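Local coordinates for calcineurin-like phosphoesterase domain-containing protein (Aquifex aeolicus, PDB 1XM7) that is of unknown function but belongs to the calcineurin-like phosphoesterases and is probably a hydrolase, perhaps acting on phosphoesters, at residues 6-11 / 167-172; 31-36 / 174-179; 44-49 / 73-78; 111-116 / 145-150. One frame throughout, in Å; residues are numbered along the deposited sequence.

Contact 1: residues 6-11 / 167-172; sequences FISDTH and INANVE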
# COMPACT_ATOMS: atom_id res chain seq x y z
N PHE A 6 5.88 -0.74 -4.12
CA PHE A 6 4.55 -0.56 -3.57
C PHE A 6 4.41 -1.34 -2.29
O PHE A 6 4.81 -2.50 -2.21
CB PHE A 6 3.49 -1.02 -4.57
CG PHE A 6 3.73 -0.51 -5.94
CD1 PHE A 6 4.70 -1.11 -6.75
CD2 PHE A 6 3.07 0.61 -6.41
CE1 PHE A 6 5.01 -0.59 -7.99
CE2 PHE A 6 3.37 1.14 -7.66
CZ PHE A 6 4.34 0.54 -8.45
N ILE A 7 3.81 -0.69 -1.30
CA ILE A 7 3.63 -1.27 0.02
C ILE A 7 2.42 -0.58 0.62
O ILE A 7 2.08 0.53 0.21
CB ILE A 7 4.86 -0.96 0.87
CG1 ILE A 7 4.86 -1.79 2.17
CG2 ILE A 7 4.93 0.55 1.14
CD1 ILE A 7 6.22 -1.79 2.88
N SER A 8 1.76 -1.23 1.57
CA SER A 8 0.61 -0.61 2.19
C SER A 8 0.21 -1.29 3.48
O SER A 8 0.65 -2.40 3.77
CB SER A 8 -0.58 -0.60 1.23
OG SER A 8 -1.02 -1.92 1.00
N ASP A 9 -0.64 -0.62 4.24
CA ASP A 9 -1.14 -1.13 5.51
C ASP A 9 -0.01 -1.43 6.48
O ASP A 9 0.02 -2.48 7.11
CB ASP A 9 -1.95 -2.40 5.28
CG ASP A 9 -3.04 -2.19 4.27
OD1 ASP A 9 -2.78 -2.38 3.06
OD2 ASP A 9 -4.15 -1.81 4.67
N THR A 10 0.92 -0.48 6.59
CA THR A 10 2.06 -0.63 7.48
C THR A 10 1.64 -0.55 8.95
O THR A 10 2.26 -1.19 9.82
CB THR A 10 3.12 0.42 7.16
OG1 THR A 10 2.48 1.69 6.98
CG2 THR A 10 3.84 0.05 5.89
N HIS A 11 0.59 0.22 9.22
CA HIS A 11 0.07 0.37 10.58
C HIS A 11 1.17 0.66 11.60
O HIS A 11 1.18 0.07 12.69
CB HIS A 11 -0.69 -0.89 11.01
CG HIS A 11 -2.09 -0.96 10.49
ND1 HIS A 11 -2.40 -1.36 9.21
CD2 HIS A 11 -3.28 -0.69 11.09
CE1 HIS A 11 -3.71 -1.33 9.03
NE2 HIS A 11 -4.27 -0.93 10.16
N ILE A 167 -3.11 -6.90 -7.52
CA ILE A 167 -2.08 -7.43 -6.64
C ILE A 167 -2.19 -6.66 -5.33
O ILE A 167 -2.29 -5.43 -5.32
CB ILE A 167 -0.68 -7.25 -7.22
CG1 ILE A 167 0.28 -6.88 -6.09
CG2 ILE A 167 -0.69 -6.25 -8.36
CD1 ILE A 167 1.54 -6.22 -6.54
N ASN A 168 -2.16 -7.40 -4.23
CA ASN A 168 -2.29 -6.82 -2.90
C ASN A 168 -0.93 -6.40 -2.34
O ASN A 168 -0.10 -7.25 -2.03
CB ASN A 168 -2.92 -7.86 -1.98
CG ASN A 168 -3.42 -7.26 -0.68
OD1 ASN A 168 -2.83 -6.32 -0.16
ND2 ASN A 168 -4.50 -7.82 -0.15
N ALA A 169 -0.72 -5.09 -2.19
CA ALA A 169 0.53 -4.55 -1.66
C ALA A 169 0.64 -4.53 -0.13
O ALA A 169 1.64 -4.05 0.42
CB ALA A 169 0.74 -3.16 -2.20
N ASN A 170 -0.38 -5.04 0.55
CA ASN A 170 -0.40 -5.08 2.02
C ASN A 170 0.78 -5.88 2.55
O ASN A 170 1.03 -6.99 2.10
CB ASN A 170 -1.71 -5.72 2.50
CG ASN A 170 -1.85 -5.72 4.01
OD1 ASN A 170 -2.93 -5.46 4.54
ND2 ASN A 170 -0.77 -6.04 4.72
N VAL A 171 1.49 -5.31 3.52
CA VAL A 171 2.66 -5.96 4.10
C VAL A 171 2.39 -7.39 4.56
O VAL A 171 3.21 -8.27 4.34
CB VAL A 171 3.21 -5.16 5.30
CG1 VAL A 171 3.81 -3.86 4.82
CG2 VAL A 171 2.11 -4.90 6.31
N GLU A 172 1.25 -7.61 5.20
CA GLU A 172 0.89 -8.93 5.70
C GLU A 172 0.87 -10.04 4.65
O GLU A 172 0.96 -11.22 4.99
CB GLU A 172 -0.48 -8.88 6.40
CG GLU A 172 -0.51 -8.00 7.64
CD GLU A 172 -1.78 -8.21 8.44
OE1 GLU A 172 -1.96 -7.51 9.45
OE2 GLU A 172 -2.59 -9.08 8.08
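V171 lays one methyl across I7 and the other against the carbonyl of D9. Its CG1, anti to the carbonyl carbon (chi1 -69°), meets I7 CG1 at 3.5 Å, the two side chains crossing obliquely, while V171 CG2 comes within 3.3 Å of D9 O. Both I7 and V171 also touch I33 of helix 29-38. Beneath this packing V171 N donates to S8 O over 3.0 Å, nearly along the C=O axis, and S8 and N170 form a single beta bridge. A169 turns its methyl toward strand 4-7, with CB 4.2 Å from F6 CB and 3.9 Å from S8 OG. The contact thus ties the ends of strands from two different sheets, and it does so at D9-T10-H11, the Asp-x-His signature of metallophosphoesterases, whose acid and imidazole usually hold metal in relatives. S8 OG donates to D9 OD1 at 2.7 Å, using the lone pair turned away from OD2, and H147 N binds the same oxygen; two donors on one oxygen should restrain the carboxylate's rotation and would probably favour its ionised form. In 167-172, N168 OD1 accepts from N170 N at 2.9 Å, an Asx turn at the end of strand 166-168. R25 holds D9 O and T10 O.

Contact 2: residues 31-36 / 174-179; sequences IVILTN and NDYKPI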
# COMPACT_ATOMS: atom_id res chain seq x y z
N ILE A 31 10.18 -2.23 12.68
CA ILE A 31 11.60 -2.36 12.37
C ILE A 31 11.81 -3.28 11.18
O ILE A 31 12.68 -3.02 10.34
CB ILE A 31 12.39 -2.92 13.59
CG1 ILE A 31 13.32 -1.85 14.17
CG2 ILE A 31 13.27 -4.10 13.16
CD1 ILE A 31 12.63 -0.59 14.57
N VAL A 32 11.04 -4.35 11.10
CA VAL A 32 11.19 -5.28 9.99
C VAL A 32 10.80 -4.63 8.67
O VAL A 32 11.50 -4.80 7.67
CB VAL A 32 10.33 -6.52 10.20
CG1 VAL A 32 10.29 -7.35 8.92
CG2 VAL A 32 10.89 -7.33 11.36
N ILE A 33 9.70 -3.90 8.67
CA ILE A 33 9.24 -3.21 7.46
C ILE A 33 10.26 -2.18 7.02
O ILE A 33 10.66 -2.15 5.85
CB ILE A 33 7.89 -2.48 7.70
CG1 ILE A 33 6.74 -3.49 7.79
CG2 ILE A 33 7.66 -1.46 6.59
CD1 ILE A 33 5.42 -2.89 8.26
N LEU A 34 10.67 -1.32 7.94
CA LEU A 34 11.65 -0.27 7.66
C LEU A 34 12.97 -0.85 7.18
O LEU A 34 13.67 -0.24 6.37
CB LEU A 34 11.88 0.57 8.91
CG LEU A 34 10.66 1.38 9.37
CD1 LEU A 34 10.96 2.07 10.70
CD2 LEU A 34 10.30 2.40 8.29
N THR A 35 13.30 -2.03 7.68
CA THR A 35 14.53 -2.70 7.30
C THR A 35 14.45 -3.12 5.84
O THR A 35 15.34 -2.80 5.05
CB THR A 35 14.78 -3.93 8.17
OG1 THR A 35 15.15 -3.50 9.49
CG2 THR A 35 15.89 -4.79 7.59
N ASN A 36 13.37 -3.81 5.48
CA ASN A 36 13.18 -4.28 4.11
C ASN A 36 13.10 -3.17 3.08
O ASN A 36 13.34 -3.39 1.89
CB ASN A 36 11.94 -5.16 4.02
CG ASN A 36 12.16 -6.54 4.64
OD1 ASN A 36 11.23 -7.17 5.13
ND2 ASN A 36 13.41 -7.01 4.61
N ASN A 174 2.96 -9.89 1.82
CA ASN A 174 4.25 -9.98 1.16
C ASN A 174 5.43 -10.05 2.11
O ASN A 174 6.53 -9.61 1.78
CB ASN A 174 4.42 -8.81 0.19
CG ASN A 174 3.14 -8.52 -0.57
OD1 ASN A 174 2.38 -7.63 -0.21
ND2 ASN A 174 2.88 -9.28 -1.62
N ASP A 175 5.20 -10.60 3.29
CA ASP A 175 6.25 -10.76 4.29
C ASP A 175 6.93 -9.42 4.61
O ASP A 175 8.16 -9.33 4.70
CB ASP A 175 7.27 -11.81 3.80
CG ASP A 175 8.09 -12.43 4.94
OD1 ASP A 175 7.52 -12.67 6.04
OD2 ASP A 175 9.30 -12.70 4.75
N TYR A 176 6.11 -8.39 4.77
CA TYR A 176 6.58 -7.04 5.09
C TYR A 176 7.68 -6.49 4.18
O TYR A 176 8.65 -5.90 4.64
CB TYR A 176 7.03 -7.00 6.56
CG TYR A 176 5.95 -7.46 7.50
CD1 TYR A 176 5.65 -8.82 7.64
CD2 TYR A 176 5.15 -6.54 8.18
CE1 TYR A 176 4.58 -9.24 8.42
CE2 TYR A 176 4.07 -6.96 8.96
CZ TYR A 176 3.79 -8.30 9.08
OH TYR A 176 2.73 -8.71 9.84
N LYS A 177 7.50 -6.70 2.87
CA LYS A 177 8.44 -6.21 1.86
C LYS A 177 7.69 -5.46 0.76
O LYS A 177 6.60 -5.87 0.34
CB LYS A 177 9.21 -7.37 1.23
CG LYS A 177 10.17 -8.08 2.16
CD LYS A 177 10.90 -9.17 1.41
CE LYS A 177 11.71 -10.02 2.37
NZ LYS A 177 12.32 -11.21 1.69
N PRO A 178 8.25 -4.35 0.26
CA PRO A 178 7.56 -3.61 -0.80
C PRO A 178 7.55 -4.50 -2.01
O PRO A 178 8.32 -5.45 -2.10
CB PRO A 178 8.45 -2.41 -1.01
CG PRO A 178 9.82 -3.00 -0.80
CD PRO A 178 9.62 -3.82 0.46
N ILE A 179 6.67 -4.21 -2.96
CA ILE A 179 6.63 -5.00 -4.17
C ILE A 179 7.37 -4.19 -5.21
O ILE A 179 7.19 -2.99 -5.31
CB ILE A 179 5.20 -5.27 -4.59
CG1 ILE A 179 4.59 -6.30 -3.65
CG2 ILE A 179 5.16 -5.74 -6.02
CD1 ILE A 179 3.14 -6.53 -3.85
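Helix 29-38, one of the helices packed on the five-stranded sheet, is met here by the irregular loop that carries the chain from strand 166-168 to the edge strand 179-180. I33 makes the closest apolar approach: its CG1, anti to the carbonyl carbon (chi1 -74°), reaches the rim of the Y176 ring near its plane, 3.5 Å from Y176 CD2. V32 joins it one residue back, with CG1 4.0 Å from Y176 CB. The ring also sits edge-to-face with F26 and touches F29 and V171, which hem it in. D175 and Y176 both adopt left-handed helical backbone angles, and this tight bend lets a loop residue press its side chain onto a helix within the alpha/beta layering of the fold. Nearer the surface N36 points at the bend, CB 3.4 Å from Y176 O, and its CG lies 3.5 Å from CG of K177, whose extended chain crosses it obliquely. An alanine at N36 would remove the amide group that lies beside Y176 O and K177 CG, and would probably leave that rim of the loop less firmly held to the helix. P178 CD approaches N36 O at 4.0 Å, while the same proline also touches L37 and Y5.

Contact 3: residues 44-49 / 73-78; sequences EDTLYH and RKILVM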
# COMPACT_ATOMS: atom_id res chain seq x y z
N GLU A 44 16.92 7.42 -6.63
CA GLU A 44 16.08 7.66 -7.80
C GLU A 44 14.80 6.80 -7.89
O GLU A 44 14.02 6.92 -8.85
CB GLU A 44 16.92 7.52 -9.08
CG GLU A 44 17.75 6.22 -9.23
CD GLU A 44 18.97 6.15 -8.29
OE1 GLU A 44 19.75 7.13 -8.21
OE2 GLU A 44 19.16 5.08 -7.65
N ASP A 45 14.59 5.96 -6.89
CA ASP A 45 13.41 5.11 -6.85
C ASP A 45 12.20 5.91 -6.39
O ASP A 45 12.33 7.08 -5.99
CB ASP A 45 13.64 3.95 -5.88
CG ASP A 45 14.78 3.04 -6.31
OD1 ASP A 45 15.22 2.22 -5.49
OD2 ASP A 45 15.21 3.14 -7.48
N THR A 46 11.03 5.28 -6.43
CA THR A 46 9.79 5.90 -5.98
C THR A 46 8.97 4.84 -5.29
O THR A 46 8.69 3.79 -5.86
CB THR A 46 8.97 6.49 -7.15
OG1 THR A 46 9.74 7.50 -7.81
CG2 THR A 46 7.66 7.10 -6.63
N LEU A 47 8.58 5.13 -4.05
CA LEU A 47 7.79 4.22 -3.23
C LEU A 47 6.34 4.68 -3.09
O LEU A 47 6.07 5.80 -2.66
CB LEU A 47 8.42 4.08 -1.84
CG LEU A 47 7.68 3.28 -0.76
CD1 LEU A 47 7.57 1.81 -1.16
CD2 LEU A 47 8.43 3.41 0.55
N TYR A 48 5.42 3.80 -3.45
CA TYR A 48 4.00 4.10 -3.32
C TYR A 48 3.42 3.42 -2.08
O TYR A 48 3.50 2.20 -1.93
CB TYR A 48 3.22 3.63 -4.57
CG TYR A 48 3.54 4.41 -5.83
CD1 TYR A 48 4.65 4.09 -6.62
CD2 TYR A 48 2.76 5.51 -6.20
CE1 TYR A 48 4.97 4.86 -7.76
CE2 TYR A 48 3.07 6.28 -7.32
CZ TYR A 48 4.18 5.95 -8.10
OH TYR A 48 4.48 6.71 -9.20
N HIS A 49 2.85 4.22 -1.18
CA HIS A 49 2.23 3.71 0.03
C HIS A 49 0.73 3.81 -0.26
O HIS A 49 0.19 4.90 -0.41
CB HIS A 49 2.58 4.56 1.24
CG HIS A 49 2.24 3.91 2.54
ND1 HIS A 49 0.98 3.45 2.83
CD2 HIS A 49 3.00 3.64 3.63
CE1 HIS A 49 0.97 2.92 4.04
NE2 HIS A 49 2.19 3.02 4.55
N ARG A 73 11.69 8.88 -3.77
CA ARG A 73 10.50 9.72 -3.70
C ARG A 73 9.40 8.90 -3.01
O ARG A 73 9.33 7.69 -3.16
CB ARG A 73 10.07 10.12 -5.12
CG ARG A 73 8.63 10.61 -5.27
CD ARG A 73 8.41 11.33 -6.60
NE ARG A 73 9.17 12.58 -6.63
CZ ARG A 73 8.69 13.78 -6.31
NH1 ARG A 73 7.43 13.93 -5.93
NH2 ARG A 73 9.49 14.84 -6.33
N LYS A 74 8.56 9.56 -2.22
CA LYS A 74 7.49 8.86 -1.51
C LYS A 74 6.15 9.52 -1.75
O LYS A 74 5.98 10.71 -1.49
CB LYS A 74 7.80 8.82 -0.01
CG LYS A 74 9.11 8.10 0.28
CD LYS A 74 9.55 8.23 1.73
CE LYS A 74 10.94 7.62 1.93
NZ LYS A 74 11.97 8.43 1.23
N ILE A 75 5.19 8.75 -2.25
CA ILE A 75 3.86 9.30 -2.48
C ILE A 75 2.86 8.39 -1.78
O ILE A 75 3.09 7.18 -1.66
CB ILE A 75 3.56 9.43 -4.02
CG1 ILE A 75 2.72 8.26 -4.51
CG2 ILE A 75 4.85 9.49 -4.82
CD1 ILE A 75 1.25 8.48 -4.34
N LEU A 76 1.77 8.97 -1.30
CA LEU A 76 0.74 8.21 -0.58
C LEU A 76 -0.64 8.27 -1.23
O LEU A 76 -1.02 9.30 -1.80
CB LEU A 76 0.62 8.71 0.87
CG LEU A 76 -0.67 8.35 1.65
CD1 LEU A 76 -0.66 6.88 2.03
CD2 LEU A 76 -0.78 9.20 2.92
N VAL A 77 -1.36 7.16 -1.14
CA VAL A 77 -2.73 7.06 -1.62
C VAL A 77 -3.44 6.70 -0.32
O VAL A 77 -3.29 5.60 0.21
CB VAL A 77 -2.93 5.93 -2.65
CG1 VAL A 77 -4.36 5.97 -3.19
CG2 VAL A 77 -1.93 6.09 -3.80
N MET A 78 -4.19 7.67 0.19
CA MET A 78 -4.91 7.55 1.45
C MET A 78 -5.87 6.40 1.67
O MET A 78 -6.71 6.09 0.84
CB MET A 78 -5.62 8.87 1.73
CG MET A 78 -4.66 10.04 1.80
SD MET A 78 -5.43 11.59 2.09
CE MET A 78 -5.64 11.51 3.78
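K74 NZ is gripped three times, by L70 O, by G72 O and more weakly by P71 O, all in the turn that leads into its own strand. The chain runs straight through chi2 and chi3, then folds at the last torsion (chi4 68°) to bring the ammonium back over those carbonyls. That turn closes a beta-alpha-beta crossover: strand 46-49, helix 63-69 and strand 73-77; W67 of the helix touches both K74 and L47. The two strands lie parallel in the sheet, 19° apart, and five backbone hydrogen bonds zigzag between them. L47 N donates to R73 O at 2.8 Å and V77 N to H49 O at 2.8 Å, each nearly along its C=O axis, whereas R73 N approaches D45 O from above the carbonyl plane. On the face bearing L47 and K74, H49 and L76 run side by side; L76 CD1 comes to 3.3 Å from H49 O and 3.9 Å from H49 ND1. The imidazole is held at both nitrogens, NE2 by T10 OG1 and ND1 by G51 N. The other face carries T46 beside R73, whose chain bends at chi3 so that NH1 reaches a salt bridge with E94. Packing is tightest farther along this face. I75 has a poorly staggered chi1 of 99°, and its CG1 is pressed obliquely to 3.2 Å from Y48 CD2.

Contact 4: residues 111-116 / 145-150; sequences LSHYPA and HGHVHW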
# COMPACT_ATOMS: atom_id res chain seq x y z
N LEU A 111 -3.83 2.77 -8.88
CA LEU A 111 -3.32 2.65 -7.53
C LEU A 111 -4.40 3.17 -6.60
O LEU A 111 -4.83 4.32 -6.70
CB LEU A 111 -2.08 3.52 -7.35
CG LEU A 111 -0.94 3.34 -8.35
CD1 LEU A 111 0.14 4.35 -8.01
CD2 LEU A 111 -0.39 1.92 -8.30
N SER A 112 -4.85 2.30 -5.71
CA SER A 112 -5.88 2.68 -4.76
C SER A 112 -5.66 1.86 -3.49
O SER A 112 -4.96 0.85 -3.51
CB SER A 112 -7.25 2.38 -5.34
OG SER A 112 -8.25 2.91 -4.50
N HIS A 113 -6.23 2.31 -2.38
CA HIS A 113 -6.09 1.57 -1.14
C HIS A 113 -7.11 0.44 -1.11
O HIS A 113 -6.84 -0.64 -0.61
CB HIS A 113 -6.35 2.48 0.06
CG HIS A 113 -6.46 1.74 1.36
ND1 HIS A 113 -5.38 1.18 2.00
CD2 HIS A 113 -7.55 1.44 2.11
CE1 HIS A 113 -5.79 0.57 3.10
NE2 HIS A 113 -7.10 0.71 3.19
N TYR A 114 -8.28 0.71 -1.68
CA TYR A 114 -9.37 -0.25 -1.69
C TYR A 114 -9.31 -1.19 -2.86
O TYR A 114 -8.85 -0.82 -3.94
CB TYR A 114 -10.71 0.49 -1.68
CG TYR A 114 -10.82 1.50 -0.57
CD1 TYR A 114 -10.19 2.75 -0.67
CD2 TYR A 114 -11.49 1.19 0.62
CE1 TYR A 114 -10.21 3.65 0.39
CE2 TYR A 114 -11.51 2.10 1.69
CZ TYR A 114 -10.87 3.32 1.56
OH TYR A 114 -10.88 4.23 2.61
N PRO A 115 -9.76 -2.43 -2.66
CA PRO A 115 -9.78 -3.47 -3.70
C PRO A 115 -11.07 -3.38 -4.51
O PRO A 115 -11.97 -2.60 -4.18
CB PRO A 115 -9.72 -4.75 -2.88
CG PRO A 115 -10.62 -4.41 -1.72
CD PRO A 115 -10.16 -3.00 -1.35
N ALA A 116 -11.16 -4.18 -5.56
CA ALA A 116 -12.36 -4.20 -6.37
C ALA A 116 -13.45 -4.86 -5.53
O ALA A 116 -14.62 -4.47 -5.57
CB ALA A 116 -12.13 -4.98 -7.66
N HIS A 145 -3.44 -2.54 -4.94
CA HIS A 145 -4.14 -2.02 -3.77
C HIS A 145 -3.63 -2.63 -2.47
O HIS A 145 -2.64 -3.34 -2.46
CB HIS A 145 -5.63 -2.32 -3.89
CG HIS A 145 -5.95 -3.77 -3.84
ND1 HIS A 145 -5.80 -4.52 -2.69
CD2 HIS A 145 -6.32 -4.65 -4.80
CE1 HIS A 145 -6.06 -5.79 -2.95
NE2 HIS A 145 -6.38 -5.89 -4.23
N GLY A 146 -4.32 -2.32 -1.39
CA GLY A 146 -3.98 -2.86 -0.09
C GLY A 146 -5.27 -3.21 0.63
O GLY A 146 -6.12 -3.94 0.10
N HIS A 147 -5.43 -2.69 1.84
CA HIS A 147 -6.64 -2.89 2.61
C HIS A 147 -6.99 -4.31 3.09
O HIS A 147 -7.38 -4.47 4.25
CB HIS A 147 -7.82 -2.30 1.84
CG HIS A 147 -9.09 -2.24 2.62
ND1 HIS A 147 -10.03 -3.25 2.60
CD2 HIS A 147 -9.56 -1.30 3.47
CE1 HIS A 147 -11.02 -2.94 3.41
NE2 HIS A 147 -10.77 -1.76 3.95
N VAL A 148 -6.88 -5.32 2.24
CA VAL A 148 -7.22 -6.69 2.66
C VAL A 148 -6.08 -7.41 3.38
O VAL A 148 -5.05 -7.73 2.78
CB VAL A 148 -7.65 -7.56 1.47
CG1 VAL A 148 -8.20 -8.89 1.99
CG2 VAL A 148 -8.71 -6.83 0.65
N HIS A 149 -6.27 -7.67 4.67
CA HIS A 149 -5.25 -8.33 5.48
C HIS A 149 -5.11 -9.81 5.25
O HIS A 149 -5.94 -10.45 4.61
CB HIS A 149 -5.50 -8.08 6.96
CG HIS A 149 -5.58 -6.63 7.33
ND1 HIS A 149 -4.68 -5.69 6.86
CD2 HIS A 149 -6.46 -5.95 8.10
CE1 HIS A 149 -5.00 -4.50 7.34
NE2 HIS A 149 -6.07 -4.63 8.09
N TRP A 150 -4.04 -10.35 5.81
CA TRP A 150 -3.75 -11.76 5.71
C TRP A 150 -4.84 -12.56 6.41
O TRP A 150 -5.37 -12.15 7.44
CB TRP A 150 -2.40 -12.06 6.37
CG TRP A 150 -2.04 -13.51 6.35
CD1 TRP A 150 -1.32 -14.18 5.39
CD2 TRP A 150 -2.47 -14.51 7.29
NE1 TRP A 150 -1.29 -15.53 5.68
CE2 TRP A 150 -1.99 -15.75 6.84
CE3 TRP A 150 -3.23 -14.47 8.47
CZ2 TRP A 150 -2.24 -16.95 7.52
CZ3 TRP A 150 -3.48 -15.66 9.15
CH2 TRP A 150 -2.99 -16.89 8.67
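Imidazoles and a proline fill the dense half of this contact. H147, with CG anti to the backbone N (chi1 -170°), sets its CB over one face of the H113 ring, 3.7 Å from the ring centroid, and brings its own ring edge to H113 NE2, which lies 3.2 Å from H147 CD2. The two rings stand almost perpendicular, at 86°, and Y114 completes an aromatic cluster; H147 ND1 is buried without a partner in the model. H113 ND1 is bound to L50 O, so its NE2 probably keeps a lone pair. Behind them P115 CB sits squarely over the centre of the H145 ring, 3.7 Å from its centroid, a CH-pi contact 6° off the normal. The backbone locks these pieces together: G146 N donates to H113 O at 3.1 Å, and G146 O accepts both from H145 ND1 at 2.9 Å, in the carbonyl plane, and from V148 N at 2.7 Å. An alanine at H145 would remove the ring under P115 and one of the two bonds on G146 O, and is likely to loosen the turn that aims H147. The far side is looser. V148 CG2 merely touches P115 CG at 3.9 Å, and beyond it H149 and W150 turn to partly exposed positions. G146-H147-V148-H149 is the Gly-His-x-His signature of metallophosphoesterases, and with H113 it is consistent with the histidine cluster that binds metals in relatives.

In the fold
Contact 1 is the hub. Contact 4, its centre about 8 Å away, joins it through a probable hydrogen bond from A169 N to H145 O, 2.6 Å, and by D9 OD2 packing 3.3 Å from H113 CE1; together these two carry the Asp and His motifs that probably line the active site. Contact 3 reaches that region from the neighbouring strand, through a probable hydrogen bond from I7 N to Y48 O, 3.0 Å. Contact 2 is peripheral: its centre lies about 17 Å from that of contact 4, and it joins contact 1 through a probable hydrogen bond, Y176 N to V171 O, 2.9 Å. Contacts 3 and 4 pack together, as Y48 against L111.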